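Local coordinates for thioredoxin-like fold domain-containing protein (Paracoccus denitrificans, PDB 3DML) that probably acts as a periplasmic thiol-disulfide oxidoreductase of the thioredoxin fold in chemotrophic sulfur oxidation, at residues L20-F25 with F80-G85; F25-C30 with Q59-L64; L31-W36 with T75-F80; L68-P73 with S89-G94. All blocks are in the same frame, centred on the assembly; numbering follows the deposited sequence.

Interaction 1. Residues L20-F25 with F80-G85; sequences LRLLMF and FVLMAG
R21 and M83 bond to each other through both backbone N and O, as do L23 and V81; these are the hydrogen-bonded pairs of the antiparallel strands 20-25 and 80-84. M83 N lies 2.9 Å from R21 O, and V81 N reaches L23 O at 2.7 Å; L20-A84, L22-L82 and M24-F80 are the non-hydrogen-bonded pairs.

A second polar grip forms past the strand end, where positive phi suits G85. In the conformer described of R21, which has two, NH2 meets G85 O at 3.2 Å from above the carbonyl plane, while NE donates to a water that also lies within hydrogen-bonding distance of the same oxygen.

The remaining contact is apolar, as befits a sheet core. Selenomethionine M24, also with two conformers, lies alongside F80: with CG anti to the backbone N, chi1 172°, CG comes beside the ring, 3.7 Å from F80 CE1. M24 SE stands 5.1 Å from the F80 ring centroid, an oblique Met-aromatic contact. An alanine in place of F80 would probably open a gap beside M24 and W36 and leave the M24 chain less firmly held. On the other face L23 CD1 meets M83 CG at 3.7 Å, and V81 CG2 touches F25 CE2 at 3.8 Å.

Helix 98-112 packs on L20, L22 and L82, strand 55-59 joins the far side of strand 20-26, and strand 87-93 borders strand 79-84.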
loop_
_atom_site.group_PDB
_atom_site.type_symbol
_atom_site.label_atom_id
_atom_site.label_comp_id
_atom_site.label_asym_id
_atom_site.label_seq_id
_atom_site.Cartn_x
_atom_site.Cartn_y
_atom_site.Cartn_z
ATOM N N LEU A 20 9.124 2.713 7.882
ATOM C CA LEU A 20 8.025 2.747 6.904
ATOM C C LEU A 20 7.774 1.387 6.215
ATOM O O LEU A 20 8.707 0.677 5.865
ATOM C CB LEU A 20 8.290 3.823 5.846
ATOM C CG LEU A 20 7.731 5.235 5.977
ATOM C CD1 LEU A 20 7.772 5.778 7.374
ATOM C CD2 LEU A 20 8.378 6.191 4.961
ATOM N N ARG A 21 6.494 1.041 6.039
ATOM C CA ARG A 21 6.058 -0.124 5.269
ATOM C C ARG A 21 4.800 0.262 4.500
ATOM O O ARG A 21 4.000 1.041 5.003
ATOM C CB ARG A 21 5.681 -1.290 6.189
ATOM C CG ARG A 21 6.831 -2.053 6.817
ATOM C CD ARG A 21 6.273 -3.163 7.685
ATOM N NE ARG A 21 5.715 -2.642 8.941
ATOM C CZ ARG A 21 4.776 -3.247 9.668
ATOM N NH1 ARG A 21 4.252 -4.414 9.282
ATOM N NH2 ARG A 21 4.351 -2.671 10.789
ATOM N N LEU A 22 4.609 -0.316 3.328
ATOM C CA LEU A 22 3.370 -0.124 2.583
ATOM C C LEU A 22 2.570 -1.406 2.606
ATOM O O LEU A 22 2.985 -2.408 2.028
ATOM C CB LEU A 22 3.655 0.239 1.128
ATOM C CG LEU A 22 2.486 0.777 0.302
ATOM C CD1 LEU A 22 2.026 2.164 0.790
ATOM C CD2 LEU A 22 2.990 0.898 -1.106
ATOM N N LEU A 23 1.422 -1.369 3.264
ATOM C CA LEU A 23 0.515 -2.492 3.263
ATOM C C LEU A 23 -0.380 -2.392 2.056
ATOM O O LEU A 23 -1.004 -1.343 1.810
ATOM C CB LEU A 23 -0.358 -2.473 4.514
ATOM C CG LEU A 23 0.370 -2.536 5.838
ATOM C CD1 LEU A 23 -0.676 -2.516 6.956
ATOM C CD2 LEU A 23 1.231 -3.788 5.916
HETATM N N MSE A 24 -0.455 -3.480 1.311
HETATM C CA MSE A 24 -1.346 -3.543 0.182
HETATM C C MSE A 24 -2.456 -4.538 0.484
HETATM O O MSE A 24 -2.190 -5.732 0.672
HETATM C CB MSE A 24 -0.580 -3.968 -1.058
HETATM C CG MSE A 24 -1.496 -4.240 -2.213
HETATM SE SE MSE A 24 -0.541 -4.895 -3.754
HETATM C CE MSE A 24 -2.027 -4.605 -4.971
ATOM N N PHE A 25 -3.689 -4.043 0.530
ATOM C CA PHE A 25 -4.842 -4.874 0.827
ATOM C C PHE A 25 -5.506 -5.346 -0.448
ATOM O O PHE A 25 -5.847 -4.533 -1.315
ATOM C CB PHE A 25 -5.828 -4.128 1.736
ATOM C CG PHE A 25 -5.326 -3.961 3.129
ATOM C CD1 PHE A 25 -5.604 -4.926 4.098
ATOM C CD2 PHE A 25 -4.540 -2.856 3.474
ATOM C CE1 PHE A 25 -5.127 -4.769 5.403
ATOM C CE2 PHE A 25 -4.057 -2.691 4.768
ATOM C CZ PHE A 25 -4.335 -3.643 5.743
ATOM N N PHE A 80 -3.593 0.919 -0.359
ATOM C CA PHE A 80 -2.200 0.897 0.061
ATOM C C PHE A 80 -2.073 1.760 1.298
ATOM O O PHE A 80 -2.334 2.952 1.223
ATOM C CB PHE A 80 -1.297 1.455 -1.039
ATOM C CG PHE A 80 -1.447 0.735 -2.361
ATOM C CD1 PHE A 80 -0.640 -0.376 -2.644
ATOM C CD2 PHE A 80 -2.389 1.161 -3.298
ATOM C CE1 PHE A 80 -0.756 -1.052 -3.863
ATOM C CE2 PHE A 80 -2.538 0.488 -4.535
ATOM C CZ PHE A 80 -1.713 -0.626 -4.807
ATOM N N VAL A 81 -1.712 1.160 2.427
ATOM C CA VAL A 81 -1.625 1.927 3.658
ATOM C C VAL A 81 -0.156 2.112 4.030
ATOM O O VAL A 81 0.580 1.136 4.206
ATOM C CB VAL A 81 -2.365 1.257 4.837
ATOM C CG1 VAL A 81 -2.234 2.131 6.091
ATOM C CG2 VAL A 81 -3.847 1.048 4.494
ATOM N N LEU A 82 0.258 3.364 4.144
ATOM C CA LEU A 82 1.620 3.647 4.579
ATOM C C LEU A 82 1.617 3.670 6.092
ATOM O O LEU A 82 0.935 4.502 6.720
ATOM C CB LEU A 82 2.130 4.972 4.005
ATOM C CG LEU A 82 3.600 5.256 4.339
ATOM C CD1 LEU A 82 4.551 4.349 3.527
ATOM C CD2 LEU A 82 3.927 6.727 4.123
HETATM N N MSE A 83 2.395 2.756 6.661
HETATM C CA MSE A 83 2.556 2.609 8.105
HETATM C C MSE A 83 3.875 3.214 8.516
HETATM O O MSE A 83 4.899 2.992 7.864
HETATM C CB MSE A 83 2.612 1.131 8.481
HETATM C CG MSE A 83 1.502 0.295 7.952
HETATM SE SE MSE A 83 -0.214 0.789 8.759
HETATM C CE MSE A 83 0.176 0.164 10.554
ATOM N N ALA A 84 3.860 3.946 9.619
ATOM C CA ALA A 84 5.094 4.403 10.250
ATOM C C ALA A 84 5.156 3.630 11.556
ATOM O O ALA A 84 4.359 3.866 12.470
ATOM C CB ALA A 84 5.036 5.873 10.508
ATOM N N GLY A 85 6.069 2.673 11.627
ATOM C CA GLY A 85 6.083 1.751 12.747
ATOM C C GLY A 85 4.781 0.973 12.703
ATOM O O GLY A 85 4.406 0.430 11.669
HETATM O O HOH W 1 5.997 0.272 9.633
#

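Interaction 2. Residues F25-C30 with Q59-L64; sequences FEQPGC and QMRDPL
Q59 and E26 pair in parallel where two strands of the thioredoxin fold end, one chain leading into the CxxC loop and the other into a type I turn from Q59 to D62. M60 N closes the pairing with a nearly straight bond of 2.8 Å to E26 O. Q59 buries the most surface: its chain bends at chi2 (-71°), bringing CD back toward the other segment, and the amide there has OE1 3.5 Å from P28 CD and NE2 4.0 Å from E26 CB. A long, uncharged, flexible side chain suits this partly exposed edge.

F25, which packs within the sheet, here adds the rim of its ring: CE1 lies 3.8 Å from L64 CD2, the two side chains crossing at about a right angle.

Q27 carries the polar end. Its CG sits between the backbone N and the carbonyl carbon (chi1 68°), and the extended chain runs beside M60, whose CE lies 3.4 Å from Q27 NE2. That NE2 is also hydrogen-bonded to T77 OG1, so both ends of the amide are held. M60 CE also rests over one face of the R61 guanidinium. In the plane of that group, R61 NH1 gives a short 2.6 Å bond to Q27 OE1 from above the amide plane.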
loop_
_atom_site.group_PDB
_atom_site.type_symbol
_atom_site.label_atom_id
_atom_site.label_comp_id
_atom_site.label_asym_id
_atom_site.label_seq_id
_atom_site.Cartn_x
_atom_site.Cartn_y
_atom_site.Cartn_z
ATOM N N PHE A 25 -3.689 -4.043 0.530
ATOM C CA PHE A 25 -4.842 -4.874 0.827
ATOM C C PHE A 25 -5.506 -5.346 -0.448
ATOM O O PHE A 25 -5.847 -4.533 -1.315
ATOM C CB PHE A 25 -5.828 -4.128 1.736
ATOM C CG PHE A 25 -5.326 -3.961 3.129
ATOM C CD1 PHE A 25 -5.604 -4.926 4.098
ATOM C CD2 PHE A 25 -4.540 -2.856 3.474
ATOM C CE1 PHE A 25 -5.127 -4.769 5.403
ATOM C CE2 PHE A 25 -4.057 -2.691 4.768
ATOM C CZ PHE A 25 -4.335 -3.643 5.743
ATOM N N GLU A 26 -5.687 -6.663 -0.537
ATOM C CA GLU A 26 -6.216 -7.335 -1.733
ATOM C C GLU A 26 -7.412 -8.214 -1.409
ATOM O O GLU A 26 -7.734 -8.426 -0.239
ATOM C CB GLU A 26 -5.141 -8.247 -2.322
ATOM C CG GLU A 26 -3.872 -7.560 -2.730
ATOM C CD GLU A 26 -3.140 -8.340 -3.799
ATOM O OE1 GLU A 26 -2.537 -7.705 -4.683
ATOM O OE2 GLU A 26 -3.174 -9.588 -3.758
ATOM N N GLN A 27 -8.080 -8.725 -2.447
ATOM C CA GLN A 27 -9.103 -9.757 -2.290
ATOM C C GLN A 27 -9.170 -10.552 -3.585
ATOM O O GLN A 27 -8.688 -10.073 -4.618
ATOM C CB GLN A 27 -10.476 -9.163 -1.972
ATOM C CG GLN A 27 -11.155 -8.354 -3.105
ATOM C CD GLN A 27 -12.477 -7.800 -2.638
ATOM O OE1 GLN A 27 -13.376 -8.561 -2.259
ATOM N NE2 GLN A 27 -12.609 -6.467 -2.640
ATOM N N PRO A 28 -9.726 -11.779 -3.529
ATOM C CA PRO A 28 -9.885 -12.594 -4.728
ATOM C C PRO A 28 -10.689 -11.910 -5.812
ATOM O O PRO A 28 -11.688 -11.219 -5.534
ATOM C CB PRO A 28 -10.633 -13.835 -4.209
ATOM C CG PRO A 28 -10.197 -13.950 -2.812
ATOM C CD PRO A 28 -10.180 -12.511 -2.331
ATOM N N GLY A 29 -10.231 -12.091 -7.048
ATOM C CA GLY A 29 -10.919 -11.556 -8.209
ATOM C C GLY A 29 -10.786 -10.058 -8.405
ATOM O O GLY A 29 -11.505 -9.480 -9.215
ATOM N N CYS A 30 -9.884 -9.415 -7.662
ATOM C CA CYS A 30 -9.693 -7.977 -7.815
ATOM C C CYS A 30 -8.801 -7.656 -9.020
ATOM O O CYS A 30 -7.575 -7.820 -8.981
ATOM C CB CYS A 30 -9.118 -7.361 -6.536
ATOM S SG CYS A 30 -9.063 -5.549 -6.598
ATOM N N GLN A 59 -4.977 -9.651 2.993
ATOM C CA GLN A 59 -6.316 -9.805 2.494
ATOM C C GLN A 59 -7.229 -8.889 3.271
ATOM O O GLN A 59 -7.196 -8.857 4.506
ATOM C CB GLN A 59 -6.799 -11.253 2.666
ATOM C CG GLN A 59 -6.091 -12.238 1.757
ATOM C CD GLN A 59 -6.522 -12.028 0.339
ATOM O OE1 GLN A 59 -7.719 -11.978 0.049
ATOM N NE2 GLN A 59 -5.564 -11.846 -0.547
HETATM N N MSE A 60 -8.069 -8.153 2.544
HETATM C CA MSE A 60 -8.986 -7.210 3.173
HETATM C C MSE A 60 -9.868 -7.870 4.233
HETATM O O MSE A 60 -10.144 -7.258 5.268
HETATM C CB MSE A 60 -9.912 -6.571 2.128
HETATM C CG MSE A 60 -10.984 -5.693 2.794
HETATM SE SE MSE A 60 -12.099 -4.777 1.455
HETATM C CE MSE A 60 -13.024 -6.310 0.744
ATOM N N ARG A 61 -10.315 -9.099 3.989
ATOM C CA ARG A 61 -11.254 -9.715 4.938
ATOM C C ARG A 61 -10.629 -10.475 6.110
ATOM O O ARG A 61 -11.339 -10.910 7.018
ATOM C CB ARG A 61 -12.323 -10.543 4.207
ATOM C CG ARG A 61 -13.175 -9.646 3.243
ATOM C CD ARG A 61 -14.427 -10.351 2.726
ATOM N NE ARG A 61 -15.316 -9.425 2.020
ATOM C CZ ARG A 61 -15.173 -9.074 0.745
ATOM N NH1 ARG A 61 -14.165 -9.568 0.027
ATOM N NH2 ARG A 61 -16.033 -8.225 0.193
ATOM N N ASP A 62 -9.306 -10.590 6.125
ATOM C CA ASP A 62 -8.624 -11.235 7.251
ATOM C C ASP A 62 -8.504 -10.307 8.454
ATOM O O ASP A 62 -8.494 -9.084 8.305
ATOM C CB ASP A 62 -7.206 -11.678 6.870
ATOM C CG ASP A 62 -7.173 -12.884 5.969
ATOM O OD1 ASP A 62 -8.212 -13.536 5.751
ATOM O OD2 ASP A 62 -6.066 -13.176 5.459
ATOM N N PRO A 63 -8.388 -10.885 9.662
ATOM C CA PRO A 63 -7.967 -10.107 10.815
ATOM C C PRO A 63 -6.604 -9.490 10.540
ATOM O O PRO A 63 -5.802 -10.066 9.805
ATOM C CB PRO A 63 -7.830 -11.168 11.938
ATOM C CG PRO A 63 -8.599 -12.296 11.512
ATOM C CD PRO A 63 -8.661 -12.292 10.014
ATOM N N LEU A 64 -6.345 -8.312 11.102
ATOM C CA LEU A 64 -5.058 -7.637 10.909
ATOM C C LEU A 64 -3.918 -8.353 11.628
ATOM O O LEU A 64 -4.165 -8.965 12.665
ATOM C CB LEU A 64 -5.159 -6.190 11.402
ATOM C CG LEU A 64 -6.019 -5.276 10.528
ATOM C CD1 LEU A 64 -6.241 -3.961 11.266
ATOM C CD2 LEU A 64 -5.298 -5.042 9.194
#

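Interaction 3. Residues L31-W36 with T75-F80; sequences LYCARW and TFTPTF
C33 SG lies 3.6 Å from P78 CB, the thiol of a CxxC helix start packed on a cis-proline in the arrangement characteristic of the thioredoxin fold. The peptide bond between T77 and P78 is cis. C30 and C33, known to form a disulfide in another state of this protein, are reduced here. With SG anti to the carbonyl carbon (chi1 -68°), the C33 thiol is set against this loop, where T77 CB is also near, 4.1 Å from SG. Y32 CB meets P78 CD at 3.7 Å, while the rest of the Y32 side chain leads away to the exposed side; a compact, apolar proline suits so close an approach to the helix.

One turn on, W36 meets F80. F80 CZ and CE1 lie over one face of the indole, CZ 3.4 Å from W36 CD1 and CE1 3.4 Å from W36 CE2. The planes stand 47° apart, an oblique meeting of two rings large enough to fill the space between helix and sheet.

Further out, Y95 and F101 each form an edge-to-face pair with W36, and M24 touches it too. T77 OG1 is hydrogen-bonded to Q27 NE2, which ties the residue before the cis-proline to the CxxC loop. T79 OG1 turns back to F76 O within the same bend, and backbone bonds to G94 and F25 fix P78 and T79. At the edge of the F76 ring, in its plane, P78 O lies 3.6 Å from F76 CD2.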
loop_
_atom_site.group_PDB
_atom_site.type_symbol
_atom_site.label_atom_id
_atom_site.label_comp_id
_atom_site.label_asym_id
_atom_site.label_seq_id
_atom_site.Cartn_x
_atom_site.Cartn_y
_atom_site.Cartn_z
ATOM N N LEU A 31 -9.429 -7.198 -10.093
ATOM C CA LEU A 31 -8.703 -6.894 -11.317
ATOM C C LEU A 31 -7.640 -5.807 -11.130
ATOM O O LEU A 31 -6.536 -5.920 -11.662
ATOM C CB LEU A 31 -9.686 -6.512 -12.411
ATOM C CG LEU A 31 -9.139 -6.296 -13.808
ATOM C CD1 LEU A 31 -10.122 -6.955 -14.783
ATOM C CD2 LEU A 31 -9.016 -4.825 -14.113
ATOM N N TYR A 32 -7.968 -4.754 -10.387
ATOM C CA TYR A 32 -7.020 -3.664 -10.151
ATOM C C TYR A 32 -5.825 -4.052 -9.271
ATOM O O TYR A 32 -4.738 -3.553 -9.509
ATOM C CB TYR A 32 -7.734 -2.398 -9.654
ATOM C CG TYR A 32 -8.381 -1.653 -10.810
ATOM C CD1 TYR A 32 -9.694 -1.920 -11.190
ATOM C CD2 TYR A 32 -7.650 -0.735 -11.553
ATOM C CE1 TYR A 32 -10.276 -1.254 -12.268
ATOM C CE2 TYR A 32 -8.223 -0.062 -12.631
ATOM C CZ TYR A 32 -9.546 -0.328 -12.971
ATOM O OH TYR A 32 -10.095 0.339 -14.050
ATOM N N CYS A 33 -6.023 -4.935 -8.290
ATOM C CA CYS A 33 -4.883 -5.601 -7.602
ATOM C C CYS A 33 -3.983 -6.324 -8.588
ATOM O O CYS A 33 -2.764 -6.187 -8.542
ATOM C CB CYS A 33 -5.359 -6.602 -6.552
ATOM S SG CYS A 33 -6.141 -5.772 -5.158
ATOM N N ALA A 34 -4.579 -7.106 -9.480
ATOM C CA ALA A 34 -3.791 -7.864 -10.460
ATOM C C ALA A 34 -3.027 -6.922 -11.402
ATOM O O ALA A 34 -1.876 -7.215 -11.798
ATOM C CB ALA A 34 -4.692 -8.793 -11.245
ATOM N N ARG A 35 -3.648 -5.798 -11.777
ATOM C CA ARG A 35 -2.935 -4.798 -12.580
ATOM C C ARG A 35 -1.730 -4.213 -11.873
ATOM O O ARG A 35 -0.672 -4.075 -12.466
ATOM C CB ARG A 35 -3.836 -3.655 -13.010
ATOM C CG ARG A 35 -4.807 -4.030 -14.099
ATOM C CD ARG A 35 -5.430 -2.728 -14.633
ATOM N NE ARG A 35 -6.565 -2.994 -15.503
ATOM C CZ ARG A 35 -7.336 -2.041 -16.010
ATOM N NH1 ARG A 35 -7.084 -0.770 -15.731
ATOM N NH2 ARG A 35 -8.351 -2.365 -16.790
ATOM N N TRP A 36 -1.875 -3.900 -10.593
ATOM C CA TRP A 36 -0.758 -3.341 -9.829
ATOM C C TRP A 36 0.353 -4.388 -9.705
ATOM O O TRP A 36 1.547 -4.055 -9.833
ATOM C CB TRP A 36 -1.212 -2.938 -8.428
ATOM C CG TRP A 36 -0.156 -2.164 -7.661
ATOM C CD1 TRP A 36 0.045 -0.824 -7.684
ATOM C CD2 TRP A 36 0.827 -2.704 -6.778
ATOM N NE1 TRP A 36 1.082 -0.479 -6.852
ATOM C CE2 TRP A 36 1.575 -1.620 -6.273
ATOM C CE3 TRP A 36 1.134 -3.999 -6.346
ATOM C CZ2 TRP A 36 2.626 -1.788 -5.359
ATOM C CZ3 TRP A 36 2.196 -4.167 -5.421
ATOM C CH2 TRP A 36 2.928 -3.061 -4.961
ATOM N N THR A 75 -11.890 -0.779 3.128
ATOM C CA THR A 75 -13.189 -1.066 2.544
ATOM C C THR A 75 -13.135 -1.186 1.010
ATOM O O THR A 75 -14.169 -1.475 0.364
ATOM C CB THR A 75 -14.194 0.019 2.951
ATOM O OG1 THR A 75 -13.644 1.303 2.632
ATOM C CG2 THR A 75 -14.447 -0.036 4.480
ATOM N N PHE A 76 -11.944 -1.001 0.440
ATOM C CA PHE A 76 -11.771 -0.949 -1.004
ATOM C C PHE A 76 -10.489 -1.681 -1.300
ATOM O O PHE A 76 -9.557 -1.597 -0.521
ATOM C CB PHE A 76 -11.651 0.503 -1.508
ATOM C CG PHE A 76 -11.629 0.615 -3.010
ATOM C CD1 PHE A 76 -12.822 0.757 -3.724
ATOM C CD2 PHE A 76 -10.418 0.576 -3.707
ATOM C CE1 PHE A 76 -12.792 0.854 -5.141
ATOM C CE2 PHE A 76 -10.381 0.672 -5.113
ATOM C CZ PHE A 76 -11.566 0.793 -5.819
ATOM N N THR A 77 -10.463 -2.468 -2.371
ATOM C CA THR A 77 -9.198 -3.045 -2.839
ATOM C C THR A 77 -8.925 -2.640 -4.302
ATOM O O THR A 77 -9.851 -2.621 -5.112
ATOM C CB THR A 77 -9.195 -4.584 -2.755
ATOM O OG1 THR A 77 -10.242 -5.108 -3.572
ATOM C CG2 THR A 77 -9.394 -5.065 -1.312
ATOM N N PRO A 78 -7.657 -2.323 -4.643
ATOM C CA PRO A 78 -6.499 -2.302 -3.744
ATOM C C PRO A 78 -6.491 -1.051 -2.872
ATOM O O PRO A 78 -6.872 0.037 -3.321
ATOM C CB PRO A 78 -5.298 -2.275 -4.707
ATOM C CG PRO A 78 -5.838 -1.594 -5.942
ATOM C CD PRO A 78 -7.308 -1.889 -6.017
ATOM N N THR A 79 -6.069 -1.207 -1.625
ATOM C CA THR A 79 -5.776 -0.040 -0.780
ATOM C C THR A 79 -4.331 -0.177 -0.337
ATOM O O THR A 79 -3.902 -1.268 0.051
ATOM C CB THR A 79 -6.702 0.012 0.461
ATOM O OG1 THR A 79 -8.037 0.318 0.039
ATOM C CG2 THR A 79 -6.247 1.093 1.469
ATOM N N PHE A 80 -3.593 0.919 -0.359
ATOM C CA PHE A 80 -2.200 0.897 0.061
ATOM C C PHE A 80 -2.073 1.760 1.298
ATOM O O PHE A 80 -2.334 2.952 1.223
ATOM C CB PHE A 80 -1.297 1.455 -1.039
ATOM C CG PHE A 80 -1.447 0.735 -2.361
ATOM C CD1 PHE A 80 -0.640 -0.376 -2.644
ATOM C CD2 PHE A 80 -2.389 1.161 -3.298
ATOM C CE1 PHE A 80 -0.756 -1.052 -3.863
ATOM C CE2 PHE A 80 -2.538 0.488 -4.535
ATOM C CZ PHE A 80 -1.713 -0.626 -4.807
#

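Interaction 4. Residues L68-P73 with S89-G94; sequences LELARP and SGRLEG
R72 and R91 lay their guanidinium groups one on the other, centres 4.3 Å apart and planes 26° apart, although both would normally carry positive charge. The repulsion is probably eased by E93, which reaches R72 tip to tip with its carboxylate nearly perpendicular to the guanidinium. That salt bridge is made of weak bonds, R72 NH1 to E93 OE2 at 3.0 Å and R72 NH2 to E93 OE1 at 3.4 Å, and E93 OE2 also pairs with R91 NH1 at 3.6 Å.

R91 does most of the holding. Its chain bends at chi3 (65°), which sets NE; beyond it NH2 lies 2.7 Å from R72 O and NH1 3.1 Å from P73 O, both above the carbonyl planes. Arginine suits the place because one flat group can serve two carbonyls while NE pairs with E88. A leucine in place of R91 would probably leave R72 O and P73 O without these donors and E88 OE2 without the charge of R91 NE.

The loop 68-73 thus lies against the outermost strand, 87-93, which has a classic beta bulge at S89 and G90 facing L82. L70 packs on V81 and M83 of the next strand, while L92 points the other way, onto helix 98-112.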
loop_
_atom_site.group_PDB
_atom_site.type_symbol
_atom_site.label_atom_id
_atom_site.label_comp_id
_atom_site.label_asym_id
_atom_site.label_seq_id
_atom_site.Cartn_x
_atom_site.Cartn_y
_atom_site.Cartn_z
ATOM N N LEU A 68 -0.904 -3.901 14.648
ATOM C CA LEU A 68 -1.037 -2.964 13.531
ATOM C C LEU A 68 -2.238 -2.056 13.761
ATOM O O LEU A 68 -3.355 -2.532 13.942
ATOM C CB LEU A 68 -1.182 -3.733 12.204
ATOM C CG LEU A 68 -0.161 -3.660 11.059
ATOM C CD1 LEU A 68 1.285 -3.714 11.480
ATOM C CD2 LEU A 68 -0.445 -4.741 10.022
ATOM N N GLU A 69 -2.015 -0.746 13.770
ATOM C CA GLU A 69 -3.095 0.197 14.077
ATOM C C GLU A 69 -3.486 1.009 12.831
ATOM O O GLU A 69 -2.710 1.856 12.372
ATOM C CB GLU A 69 -2.673 1.157 15.196
ATOM C CG GLU A 69 -1.976 0.477 16.378
ATOM C CD GLU A 69 -2.950 -0.288 17.249
ATOM O OE1 GLU A 69 -4.105 0.161 17.389
ATOM O OE2 GLU A 69 -2.562 -1.339 17.803
ATOM N N LEU A 70 -4.670 0.733 12.295
ATOM C CA LEU A 70 -5.211 1.516 11.185
ATOM C C LEU A 70 -6.131 2.650 11.638
ATOM O O LEU A 70 -6.853 2.515 12.643
ATOM C CB LEU A 70 -5.999 0.628 10.218
ATOM C CG LEU A 70 -5.300 -0.561 9.547
ATOM C CD1 LEU A 70 -6.227 -1.239 8.558
ATOM C CD2 LEU A 70 -4.021 -0.132 8.837
ATOM N N ALA A 71 -6.175 3.718 10.836
ATOM C CA ALA A 71 -7.027 4.886 11.143
ATOM C C ALA A 71 -8.526 4.578 10.922
ATOM O O ALA A 71 -9.408 5.181 11.546
ATOM C CB ALA A 71 -6.606 6.049 10.279
ATOM N N ARG A 72 -8.813 3.673 9.984
ATOM C CA ARG A 72 -10.170 3.295 9.654
ATOM C C ARG A 72 -10.100 1.956 8.931
ATOM O O ARG A 72 -9.014 1.560 8.501
ATOM C CB ARG A 72 -10.846 4.374 8.794
ATOM C CG ARG A 72 -10.073 4.797 7.557
ATOM C CD ARG A 72 -10.897 5.870 6.813
ATOM N NE ARG A 72 -10.216 6.393 5.634
ATOM C CZ ARG A 72 -10.459 6.007 4.382
ATOM N NH1 ARG A 72 -11.345 5.044 4.118
ATOM N NH2 ARG A 72 -9.788 6.573 3.388
ATOM N N PRO A 73 -11.240 1.237 8.835
ATOM C CA PRO A 73 -11.207 -0.063 8.163
ATOM C C PRO A 73 -10.789 0.030 6.693
ATOM O O PRO A 73 -10.881 1.099 6.072
ATOM C CB PRO A 73 -12.646 -0.573 8.262
ATOM C CG PRO A 73 -13.454 0.466 8.928
ATOM C CD PRO A 73 -12.547 1.523 9.466
ATOM N N SER A 89 0.057 6.029 8.718
ATOM C CA SER A 89 0.403 7.430 8.476
ATOM C C SER A 89 -0.533 8.027 7.423
ATOM O O SER A 89 -0.970 9.173 7.540
ATOM C CB SER A 89 1.877 7.554 8.035
ATOM O OG SER A 89 2.198 8.894 7.683
ATOM N N GLY A 90 -0.843 7.260 6.380
ATOM C CA GLY A 90 -1.739 7.750 5.335
ATOM C C GLY A 90 -2.041 6.585 4.426
ATOM O O GLY A 90 -1.489 5.504 4.615
ATOM N N ARG A 91 -2.914 6.794 3.445
ATOM C CA ARG A 91 -3.268 5.708 2.533
ATOM C C ARG A 91 -3.655 6.218 1.158
ATOM O O ARG A 91 -4.035 7.379 0.989
ATOM C CB ARG A 91 -4.411 4.845 3.122
ATOM C CG ARG A 91 -5.773 5.537 3.161
ATOM C CD ARG A 91 -6.870 4.515 3.534
ATOM N NE ARG A 91 -6.697 3.983 4.891
ATOM C CZ ARG A 91 -7.508 3.078 5.453
ATOM N NH1 ARG A 91 -8.529 2.579 4.757
ATOM N NH2 ARG A 91 -7.271 2.652 6.692
ATOM N N LEU A 92 -3.517 5.335 0.181
ATOM C CA LEU A 92 -4.012 5.552 -1.166
ATOM C C LEU A 92 -5.038 4.461 -1.435
ATOM O O LEU A 92 -4.752 3.277 -1.234
ATOM C CB LEU A 92 -2.900 5.313 -2.175
ATOM C CG LEU A 92 -1.593 6.050 -2.168
ATOM C CD1 LEU A 92 -0.827 5.545 -3.399
ATOM C CD2 LEU A 92 -1.946 7.519 -2.269
ATOM N N GLU A 93 -6.221 4.834 -1.912
ATOM C CA GLU A 93 -7.207 3.819 -2.256
ATOM C C GLU A 93 -7.355 3.778 -3.773
ATOM O O GLU A 93 -7.622 4.803 -4.399
ATOM C CB GLU A 93 -8.552 4.090 -1.555
ATOM C CG GLU A 93 -8.417 4.109 -0.001
ATOM C CD GLU A 93 -9.732 4.418 0.721
ATOM O OE1 GLU A 93 -10.411 5.379 0.313
ATOM O OE2 GLU A 93 -10.063 3.733 1.738
ATOM N N GLY A 94 -7.196 2.588 -4.332
ATOM C CA GLY A 94 -7.332 2.346 -5.772
ATOM C C GLY A 94 -6.007 2.412 -6.530
ATOM O O GLY A 94 -4.958 2.761 -5.965
#

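Overall arrangement
From the N terminus, strand 20-26 opens interaction 1, whose long loop closes only when 80-85 returns beside it; interactions 2 and 3 both lie within this loop. Interaction 2 closes first, joining the end of the same strand to the turn at 59-64. Before it closes, segment 31-36 of helix 31-39 has begun interaction 3, so the two cross; F25 is common to interactions 1 and 2, F80 to 1 and 3. Interaction 4 starts at 68-73, after 2 has closed, and crosses both 1 and 3 before ending on strand 87-93. Together they tie the central sheet to the CxxC helix and to the loops that flank it.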